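Local coordinates for uncharacterized protein (Acinetobacter baumannii, PDB 5D66) that is of unknown function but folds as an ankyrin repeat domain, a scaffold that in many relatives serves protein-protein recognition, at residues A11-K20 with N48-I56; N129-L140 with N165-P176. All blocks are in the same frame, centred on the assembly; numbering follows the deposited sequence. Where two conformers were deposited one is given.

Interaction 1 and interaction 2 lie on opposite sides of the centre of one elongated ankyrin chain. Their centres are 38 Å apart and their nearest atoms about 22 Å apart, so they do not touch. They come in series along the sequence. Residues 11-20 and 48-56 meet through helices and the tight turn between helix 6-12 and helix 16-23. Residues 129-140 and 165-176 meet mostly through the long loops that lead into helix 138-144 and helix 176-183. The two contacts thus sample the helical layer and the loop layer of the same stack. No ligand or active site is known here.

Interaction 1: A11-K20 with N48-I56; sequences AANDDIQLIK and NIHAAHMLI
Helices 16-20 and 49-56 run nearly parallel, with axes 10.1 Å apart at closest approach and a crossing angle of -17°. The turn before helix 16-20 comes closer, and Asp14 sits opposite Ala51. Asn48 ND2 donates to Ala11 O at 2.9 Å, close to its own amide plane and in the carbonyl plane. A weak bond from the same nitrogen reaches Ala12 O. Ala11 O also accepts from Asp14 N, so two donors grip it. The Asp14 carboxylate stacks on the Asn48 amide, planes 26° apart. Asp14 OD1 accepts from Ala51 N at 2.9 Å, nearly along the C-O axis. Asp14 OD2 accepts a hydrogen bond from a water that in turn accepts from His50 N. Such side-by-side, nearly parallel helices are the packing of an ankyrin array; Asp14 ends helix 6-12 in a Schellman motif. Beyond the turn the contact is apolar. Ile19 CD1 rests on Ala51 CB at 3.6 Å. In the conformer given, selenomethionine Met54 is extended through chi1 and chi2, which carries Met54 SE alongside Ile19 CG2. A bend at chi3 (-86°) then brings Met54 CE to 4.0 Å from Ile16 CB. Buried Leu55 touches Ile19 CG2 through CD2.

Interaction 2: N129-L140 with N165-P176; sequences NHVNNLGWTALL and NPNLADKDGITP
Leu140 and Pro176 form the tight part of this contact. Leu140 CD2 lies 3.9 Å from Pro176 CG, and the Leu139 side chain crosses the proline at about a right angle, its CD2 touching the same carbon. The other branch of Leu140, CD1, presses on backbone: it is 3.6 Å from Leu168 O and also touches Asp170 N. With chi1 near 180°, Leu139 sends CD2 onto Pro166 CA as well. Val156 and Leu160 of helix 150-162 touch Leu139 too. At one border Asn129 OD1 accepts from Asn165 N at 2.9 Å. The bond is almost straight (175°) and uses a lone pair in the carbonyl plane. The two Asn amides are turned 73° apart, and Leu168 CD1 lies across the Asn129 side chain.

The loop side is looser and largely bridged by water. In the conformer given, Lys171 is extended beyond CG and passes over Gly135, with Lys171 CE 3.8 Å from Gly135 N. Lys171 NZ then donates to Asn133 O at 3.2 Å, from above the carbonyl plane. One water joins those same two atoms, and a second links Leu134 O to Lys171 N. A third lies in the plane of the Trp136 ring, accepting from NE1 and donating to Asp170 OD2, which also bonds His179 NE2. Asp170 CB meets the ring edge. Each loop tip is braced from within. Asn132 OD1 accepts from Leu134 N and Trp136 N on opposite faces of its plane, and Asp170 OD1 accepts from Ile174 N. Type I turns, 132-135 and 170-173, thus sit side by side, and Thr137 and Thr175 N-cap the helices that follow. Such neighbouring loops ahead of Thr-capped helices are the hairpin-like fingers of successive ankyrin repeats.

Interaction 1: A11-K20 with N48-I56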
loop_
_atom_site.group_PDB
_atom_site.type_symbol
_atom_site.label_atom_id
_atom_site.label_comp_id
_atom_site.label_asym_id
_atom_site.label_seq_id
_atom_site.Cartn_x
_atom_site.Cartn_y
_atom_site.Cartn_z
ATOM N N ALA A 11 -10.958 -19.108 -1.325
ATOM C CA ALA A 11 -9.931 -18.065 -1.255
ATOM C C ALA A 11 -9.497 -17.779 0.181
ATOM O O ALA A 11 -8.309 -17.667 0.459
ATOM C CB ALA A 11 -10.421 -16.801 -1.947
ATOM N N ALA A 12 -10.455 -17.714 1.089
ATOM C CA ALA A 12 -10.140 -17.519 2.494
ATOM C C ALA A 12 -9.304 -18.668 3.066
ATOM O O ALA A 12 -8.476 -18.468 3.953
ATOM C CB ALA A 12 -11.408 -17.401 3.304
ATOM N N ASN A 13 -9.524 -19.866 2.556
ATOM C CA ASN A 13 -8.846 -21.064 3.017
ATOM C C ASN A 13 -7.550 -21.366 2.289
ATOM O O ASN A 13 -6.889 -22.351 2.616
ATOM C CB ASN A 13 -9.793 -22.252 2.904
ATOM C CG ASN A 13 -10.834 -22.282 3.969
ATOM O OD1 ASN A 13 -10.702 -21.635 5.023
ATOM N ND2 ASN A 13 -11.836 -23.118 3.752
ATOM N N ASP A 14 -7.197 -20.551 1.304
ATOM C CA ASP A 14 -5.996 -20.832 0.481
ATOM C C ASP A 14 -6.107 -22.214 -0.185
ATOM O O ASP A 14 -5.101 -22.896 -0.444
ATOM C CB ASP A 14 -4.686 -20.735 1.271
ATOM C CG ASP A 14 -3.537 -20.295 0.386
ATOM O OD1 ASP A 14 -3.723 -19.532 -0.588
ATOM O OD2 ASP A 14 -2.393 -20.765 0.661
ATOM N N ASP A 15 -7.349 -22.597 -0.530
ATOM C CA ASP A 15 -7.631 -23.958 -1.013
ATOM C C ASP A 15 -7.506 -23.962 -2.537
ATOM O O ASP A 15 -8.497 -23.812 -3.269
ATOM C CB ASP A 15 -9.045 -24.355 -0.547
ATOM C CG ASP A 15 -9.425 -25.806 -0.865
ATOM O OD1 ASP A 15 -8.719 -26.529 -1.625
ATOM O OD2 ASP A 15 -10.460 -26.203 -0.291
ATOM N N ILE A 16 -6.279 -24.127 -3.043
ATOM C CA ILE A 16 -6.102 -23.811 -4.466
ATOM C C ILE A 16 -6.645 -24.920 -5.372
ATOM O O ILE A 16 -7.023 -24.607 -6.482
ATOM C CB ILE A 16 -4.700 -23.317 -4.877
ATOM C CG1 ILE A 16 -3.714 -24.464 -4.681
ATOM C CG2 ILE A 16 -4.327 -21.937 -4.137
ATOM C CD1 ILE A 16 -2.294 -24.081 -4.979
ATOM N N GLN A 17 -6.772 -26.170 -4.897
ATOM C CA GLN A 17 -7.427 -27.164 -5.746
ATOM C C GLN A 17 -8.905 -26.852 -5.923
ATOM O O GLN A 17 -9.460 -27.075 -6.989
ATOM C CB GLN A 17 -7.232 -28.589 -5.219
ATOM C CG GLN A 17 -5.781 -29.087 -5.284
ATOM C CD GLN A 17 -5.170 -29.059 -6.702
ATOM O OE1 GLN A 17 -5.793 -29.498 -7.664
ATOM N NE2 GLN A 17 -3.949 -28.530 -6.824
ATOM N N LEU A 18 -9.552 -26.408 -4.853
ATOM C CA LEU A 18 -10.944 -26.000 -4.949
ATOM C C LEU A 18 -11.073 -24.776 -5.822
ATOM O O LEU A 18 -11.983 -24.689 -6.670
ATOM C CB LEU A 18 -11.559 -25.813 -3.574
ATOM C CG LEU A 18 -13.037 -25.451 -3.564
ATOM C CD1 LEU A 18 -13.886 -26.402 -4.420
ATOM C CD2 LEU A 18 -13.551 -25.373 -2.147
ATOM N N ILE A 19 -10.212 -23.764 -5.628
ATOM C CA ILE A 19 -10.247 -22.591 -6.505
ATOM C C ILE A 19 -10.139 -23.013 -7.982
ATOM O O ILE A 19 -10.922 -22.566 -8.813
ATOM C CB ILE A 19 -9.136 -21.597 -6.137
ATOM C CG1 ILE A 19 -9.372 -21.001 -4.765
ATOM C CG2 ILE A 19 -9.070 -20.437 -7.191
ATOM C CD1 ILE A 19 -8.255 -20.125 -4.283
ATOM N N LYS A 20 -9.201 -23.904 -8.303
ATOM C CA LYS A 20 -9.009 -24.338 -9.673
ATOM C C LYS A 20 -10.306 -24.927 -10.230
ATOM O O LYS A 20 -10.723 -24.603 -11.349
ATOM C CB LYS A 20 -7.869 -25.334 -9.735
ATOM C CG LYS A 20 -7.497 -25.821 -11.137
ATOM C CD LYS A 20 -6.694 -27.148 -11.149
ATOM C CE LYS A 20 -5.471 -27.091 -10.256
ATOM N NZ LYS A 20 -4.585 -28.285 -10.429
ATOM N N ASN A 48 -3.103 -14.777 1.711
ATOM C CA ASN A 48 -3.086 -16.115 1.089
ATOM C C ASN A 48 -2.464 -15.967 -0.297
ATOM O O ASN A 48 -3.131 -15.767 -1.284
ATOM C CB ASN A 48 -4.506 -16.678 1.018
ATOM C CG ASN A 48 -4.988 -17.142 2.358
ATOM O OD1 ASN A 48 -4.214 -17.344 3.308
ATOM N ND2 ASN A 48 -6.294 -17.318 2.480
ATOM N N ILE A 49 -1.135 -16.065 -0.290
ATOM C CA ILE A 49 -0.304 -15.783 -1.471
ATOM C C ILE A 49 -0.693 -16.683 -2.632
ATOM O O ILE A 49 -0.785 -16.236 -3.769
ATOM C CB ILE A 49 1.161 -15.917 -1.069
ATOM C CG1 ILE A 49 1.550 -14.826 -0.036
ATOM C CG2 ILE A 49 2.109 -15.909 -2.254
ATOM C CD1 ILE A 49 2.790 -15.107 0.713
ATOM N N HIS A 50 -0.838 -17.983 -2.370
ATOM C CA HIS A 50 -1.104 -18.940 -3.468
ATOM C C HIS A 50 -2.452 -18.691 -4.087
ATOM O O HIS A 50 -2.596 -18.640 -5.309
ATOM C CB HIS A 50 -0.967 -20.372 -2.945
ATOM C CG HIS A 50 0.400 -20.664 -2.473
ATOM N ND1 HIS A 50 0.706 -21.079 -1.196
ATOM C CD2 HIS A 50 1.573 -20.443 -3.084
ATOM C CE1 HIS A 50 2.017 -21.205 -1.078
ATOM N NE2 HIS A 50 2.561 -20.853 -2.228
ATOM N N ALA A 51 -3.475 -18.482 -3.256
ATOM C CA ALA A 51 -4.805 -18.173 -3.787
ATOM C C ALA A 51 -4.817 -16.872 -4.558
ATOM O O ALA A 51 -5.376 -16.770 -5.629
ATOM C CB ALA A 51 -5.827 -18.083 -2.656
ATOM N N ALA A 52 -4.129 -15.875 -4.009
ATOM C CA ALA A 52 -4.043 -14.575 -4.699
ATOM C C ALA A 52 -3.358 -14.748 -6.065
ATOM O O ALA A 52 -3.850 -14.196 -7.067
ATOM C CB ALA A 52 -3.316 -13.556 -3.855
ATOM N N HIS A 53 -2.276 -15.519 -6.129
ATOM C CA HIS A 53 -1.611 -15.734 -7.407
ATOM C C HIS A 53 -2.551 -16.365 -8.424
ATOM O O HIS A 53 -2.607 -15.940 -9.572
ATOM C CB HIS A 53 -0.389 -16.615 -7.213
ATOM C CG HIS A 53 0.354 -16.903 -8.471
ATOM N ND1 HIS A 53 0.333 -18.112 -9.136
ATOM C CD2 HIS A 53 1.116 -16.084 -9.212
ATOM C CE1 HIS A 53 1.123 -18.050 -10.192
ATOM N NE2 HIS A 53 1.601 -16.822 -10.259
HETATM N N MSE A 54 -3.272 -17.397 -8.017
HETATM C CA MSE A 54 -4.163 -18.094 -8.938
HETATM C C MSE A 54 -5.255 -17.160 -9.435
HETATM O O MSE A 54 -5.587 -17.142 -10.616
HETATM C CB MSE A 54 -4.727 -19.326 -8.264
HETATM C CG MSE A 54 -5.600 -20.148 -9.169
HETATM SE SE MSE A 54 -6.175 -21.809 -8.371
HETATM C CE MSE A 54 -4.619 -22.786 -8.874
ATOM N N LEU A 55 -5.810 -16.371 -8.540
ATOM C CA LEU A 55 -6.912 -15.446 -8.913
ATOM C C LEU A 55 -6.438 -14.329 -9.844
ATOM O O LEU A 55 -7.084 -13.996 -10.816
ATOM C CB LEU A 55 -7.587 -14.888 -7.662
ATOM C CG LEU A 55 -8.362 -15.942 -6.832
ATOM C CD1 LEU A 55 -8.644 -15.373 -5.439
ATOM C CD2 LEU A 55 -9.632 -16.411 -7.526
ATOM N N ILE A 56 -5.265 -13.781 -9.513
ATOM C CA ILE A 56 -4.637 -12.759 -10.358
ATOM C C ILE A 56 -4.278 -13.315 -11.732
ATOM O O ILE A 56 -4.579 -12.630 -12.729
ATOM C CB ILE A 56 -3.424 -12.110 -9.659
ATOM C CG1 ILE A 56 -3.889 -11.296 -8.473
ATOM C CG2 ILE A 56 -2.644 -11.234 -10.596
ATOM C CD1 ILE A 56 -2.795 -10.864 -7.515
HETATM O O HOH W 1 -0.352 -19.080 0.311
#

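Interaction 2: N129-L140 with N165-P176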
loop_
_atom_site.group_PDB
_atom_site.type_symbol
_atom_site.label_atom_id
_atom_site.label_comp_id
_atom_site.label_asym_id
_atom_site.label_seq_id
_atom_site.Cartn_x
_atom_site.Cartn_y
_atom_site.Cartn_z
ATOM N N ASN A 129 5.009 12.510 -4.007
ATOM C CA ASN A 129 4.490 13.790 -3.555
ATOM C C ASN A 129 2.949 13.839 -3.321
ATOM O O ASN A 129 2.403 14.883 -3.048
ATOM C CB ASN A 129 4.917 14.914 -4.495
ATOM C CG ASN A 129 6.393 15.213 -4.368
ATOM O OD1 ASN A 129 6.985 15.111 -3.289
ATOM N ND2 ASN A 129 7.014 15.607 -5.465
ATOM N N HIS A 130 2.302 12.677 -3.428
ATOM C CA HIS A 130 0.869 12.641 -3.197
ATOM C C HIS A 130 0.521 12.982 -1.750
ATOM O O HIS A 130 1.166 12.544 -0.814
ATOM C CB HIS A 130 0.344 11.227 -3.471
ATOM C CG HIS A 130 -1.126 11.059 -3.428
ATOM N ND1 HIS A 130 -1.928 11.046 -4.541
ATOM C CD2 HIS A 130 -1.912 10.818 -2.376
ATOM C CE1 HIS A 130 -3.182 10.896 -4.125
ATOM N NE2 HIS A 130 -3.203 10.830 -2.815
ATOM N N VAL A 131 -0.519 13.785 -1.589
ATOM C CA VAL A 131 -1.014 14.227 -0.291
ATOM C C VAL A 131 -2.397 13.616 -0.005
ATOM O O VAL A 131 -3.322 13.712 -0.796
ATOM C CB VAL A 131 -1.184 15.785 -0.243
ATOM C CG1 VAL A 131 -1.582 16.232 1.143
ATOM C CG2 VAL A 131 0.083 16.492 -0.659
ATOM N N ASN A 132 -2.491 12.924 1.126
ATOM C CA ASN A 132 -3.773 12.267 1.497
ATOM C C ASN A 132 -4.736 13.249 2.178
ATOM O O ASN A 132 -4.465 14.467 2.298
ATOM C CB ASN A 132 -3.518 10.989 2.302
ATOM C CG ASN A 132 -3.047 11.243 3.713
ATOM O OD1 ASN A 132 -3.095 12.365 4.225
ATOM N ND2 ASN A 132 -2.550 10.181 4.339
ATOM N N ASN A 133 -5.889 12.753 2.623
ATOM C CA ASN A 133 -6.934 13.645 3.167
ATOM C C ASN A 133 -6.724 13.992 4.611
ATOM O O ASN A 133 -7.499 14.771 5.153
ATOM C CB ASN A 133 -8.348 13.097 2.864
ATOM C CG ASN A 133 -8.771 11.912 3.717
ATOM O OD1 ASN A 133 -8.294 11.705 4.837
ATOM N ND2 ASN A 133 -9.714 11.133 3.171
ATOM N N LEU A 134 -5.637 13.535 5.209
ATOM C CA LEU A 134 -5.099 14.036 6.490
ATOM C C LEU A 134 -4.088 15.148 6.246
ATOM O O LEU A 134 -3.561 15.719 7.205
ATOM C CB LEU A 134 -4.428 12.893 7.279
ATOM C CG LEU A 134 -5.380 11.742 7.643
ATOM C CD1 LEU A 134 -4.618 10.392 7.775
ATOM C CD2 LEU A 134 -6.074 12.000 8.910
ATOM N N GLY A 135 -3.808 15.503 4.982
ATOM C CA GLY A 135 -2.869 16.540 4.621
ATOM C C GLY A 135 -1.423 16.047 4.666
ATOM O O GLY A 135 -0.500 16.856 4.671
ATOM N N TRP A 136 -1.222 14.736 4.629
ATOM C CA TRP A 136 0.083 14.153 4.839
ATOM C C TRP A 136 0.553 13.463 3.556
ATOM O O TRP A 136 -0.207 12.800 2.860
ATOM C CB TRP A 136 0.153 13.188 6.012
ATOM C CG TRP A 136 -0.084 13.768 7.341
ATOM C CD1 TRP A 136 0.196 15.046 7.719
ATOM C CD2 TRP A 136 -0.601 13.131 8.505
ATOM N NE1 TRP A 136 -0.103 15.243 9.034
ATOM C CE2 TRP A 136 -0.600 14.079 9.545
ATOM C CE3 TRP A 136 -1.205 11.866 8.755
ATOM C CZ2 TRP A 136 -1.100 13.794 10.832
ATOM C CZ3 TRP A 136 -1.649 11.565 10.040
ATOM C CH2 TRP A 136 -1.574 12.529 11.077
ATOM N N THR A 137 1.847 13.587 3.306
ATOM C CA THR A 137 2.579 12.824 2.321
ATOM C C THR A 137 3.182 11.574 3.002
ATOM O O THR A 137 3.211 11.476 4.256
ATOM C CB THR A 137 3.706 13.682 1.759
ATOM O OG1 THR A 137 4.494 14.053 2.910
ATOM C CG2 THR A 137 3.279 14.882 1.024
ATOM N N ALA A 138 3.783 10.704 2.227
ATOM C CA ALA A 138 4.551 9.595 2.771
ATOM C C ALA A 138 5.666 10.112 3.709
ATOM O O ALA A 138 5.864 9.539 4.737
ATOM C CB ALA A 138 5.100 8.753 1.656
ATOM N N LEU A 139 6.385 11.148 3.261
ATOM C CA LEU A 139 7.435 11.740 4.049
ATOM C C LEU A 139 6.908 12.234 5.410
ATOM O O LEU A 139 7.510 11.946 6.462
ATOM C CB LEU A 139 8.115 12.859 3.278
ATOM C CG LEU A 139 9.279 13.572 3.956
ATOM C CD1 LEU A 139 10.405 12.659 4.279
ATOM C CD2 LEU A 139 9.741 14.706 3.089
ATOM N N LEU A 140 5.837 12.986 5.397
ATOM C CA LEU A 140 5.268 13.502 6.641
ATOM C C LEU A 140 4.866 12.374 7.550
ATOM O O LEU A 140 5.144 12.412 8.764
ATOM C CB LEU A 140 4.133 14.467 6.381
ATOM C CG LEU A 140 4.555 15.836 5.883
ATOM C CD1 LEU A 140 3.417 16.576 5.221
ATOM C CD2 LEU A 140 5.084 16.691 7.023
ATOM N N ASN A 165 9.616 15.968 -2.500
ATOM C CA ASN A 165 9.826 17.358 -2.170
ATOM C C ASN A 165 9.913 17.485 -0.652
ATOM O O ASN A 165 8.944 17.206 0.039
ATOM C CB ASN A 165 8.670 18.171 -2.743
ATOM C CG ASN A 165 8.814 19.652 -2.538
ATOM O OD1 ASN A 165 9.524 20.104 -1.642
ATOM N ND2 ASN A 165 8.128 20.441 -3.362
ATOM N N PRO A 166 11.048 17.913 -0.097
ATOM C CA PRO A 166 11.172 17.973 1.346
ATOM C C PRO A 166 10.474 19.146 1.991
ATOM O O PRO A 166 10.466 19.252 3.208
ATOM C CB PRO A 166 12.660 18.112 1.522
ATOM C CG PRO A 166 13.107 18.942 0.321
ATOM C CD PRO A 166 12.267 18.343 -0.785
ATOM N N ASN A 167 9.883 20.040 1.173
ATOM C CA ASN A 167 9.208 21.236 1.637
ATOM C C ASN A 167 7.715 21.207 1.541
ATOM O O ASN A 167 7.076 22.222 1.783
ATOM C CB ASN A 167 9.828 22.462 0.930
ATOM C CG ASN A 167 11.278 22.647 1.381
ATOM O OD1 ASN A 167 11.529 22.625 2.567
ATOM N ND2 ASN A 167 12.212 22.766 0.471
ATOM N N LEU A 168 7.112 20.084 1.225
ATOM C CA LEU A 168 5.639 19.945 1.249
ATOM C C LEU A 168 5.209 19.752 2.680
ATOM O O LEU A 168 5.500 18.737 3.307
ATOM C CB LEU A 168 5.156 18.800 0.354
ATOM C CG LEU A 168 5.305 19.043 -1.130
ATOM C CD1 LEU A 168 4.844 17.788 -1.890
ATOM C CD2 LEU A 168 4.624 20.282 -1.670
ATOM N N ALA A 169 4.578 20.792 3.216
ATOM C CA ALA A 169 4.146 20.885 4.602
ATOM C C ALA A 169 2.768 20.232 4.832
ATOM O O ALA A 169 2.028 19.974 3.890
ATOM C CB ALA A 169 4.154 22.338 4.997
ATOM N N ASP A 170 2.441 20.011 6.111
ATOM C CA ASP A 170 1.127 19.546 6.512
ATOM C C ASP A 170 0.066 20.629 6.320
ATOM O O ASP A 170 0.343 21.747 5.841
ATOM C CB ASP A 170 1.170 18.927 7.904
ATOM C CG ASP A 170 1.344 19.916 9.062
ATOM O OD1 ASP A 170 1.065 21.131 8.843
ATOM O OD2 ASP A 170 1.670 19.459 10.196
ATOM N N LYS A 171 -1.188 20.321 6.652
ATOM C CA LYS A 171 -2.274 21.286 6.442
ATOM C C LYS A 171 -2.073 22.561 7.207
ATOM O O LYS A 171 -2.552 23.605 6.783
ATOM C CB LYS A 171 -3.617 20.720 6.891
ATOM C CG LYS A 171 -4.257 19.883 5.893
ATOM C CD LYS A 171 -5.529 19.373 6.444
ATOM C CE LYS A 171 -6.156 18.444 5.482
ATOM N NZ LYS A 171 -7.208 17.764 6.202
ATOM N N ASP A 172 -1.369 22.473 8.330
ATOM C CA ASP A 172 -1.191 23.585 9.247
ATOM C C ASP A 172 0.113 24.336 8.984
ATOM O O ASP A 172 0.531 25.188 9.788
ATOM C CB ASP A 172 -1.205 23.040 10.688
ATOM C CG ASP A 172 -2.378 22.093 10.945
ATOM O OD1 ASP A 172 -3.528 22.432 10.503
ATOM O OD2 ASP A 172 -2.149 21.014 11.551
ATOM N N GLY A 173 0.757 24.028 7.851
ATOM C CA GLY A 173 1.952 24.733 7.439
ATOM C C GLY A 173 3.254 24.243 8.078
ATOM O O GLY A 173 4.306 24.872 7.874
ATOM N N ILE A 174 3.204 23.158 8.845
ATOM C CA ILE A 174 4.399 22.647 9.510
ATOM C C ILE A 174 5.161 21.744 8.553
ATOM O O ILE A 174 4.606 20.770 8.007
ATOM C CB ILE A 174 4.076 22.014 10.811
ATOM C CG1 ILE A 174 3.341 23.000 11.693
ATOM C CG2 ILE A 174 5.356 21.512 11.469
ATOM C CD1 ILE A 174 2.923 22.400 12.970
ATOM N N THR A 175 6.419 22.077 8.332
ATOM C CA THR A 175 7.219 21.402 7.341
ATOM C C THR A 175 7.795 20.081 7.874
ATOM O O THR A 175 7.929 19.885 9.112
ATOM C CB THR A 175 8.362 22.321 6.932
ATOM O OG1 THR A 175 9.212 22.510 8.044
ATOM C CG2 THR A 175 7.866 23.644 6.300
ATOM N N PRO A 176 8.232 19.197 6.973
ATOM C CA PRO A 176 8.989 18.024 7.437
ATOM C C PRO A 176 10.158 18.393 8.362
ATOM O O PRO A 176 10.344 17.720 9.371
ATOM C CB PRO A 176 9.436 17.435 6.088
ATOM C CG PRO A 176 8.312 17.766 5.158
ATOM C CD PRO A 176 7.951 19.151 5.527
HETATM O O HOH W 2 7.109 15.147 -0.238
HETATM O O HOH W 3 -8.579 17.161 3.957
HETATM O O HOH W 4 -2.002 17.930 8.059
HETATM O O HOH W 5 -0.699 19.240 3.495
HETATM O O HOH W 6 -0.022 17.383 10.876
HETATM O O HOH W 7 6.258 16.120 2.524
#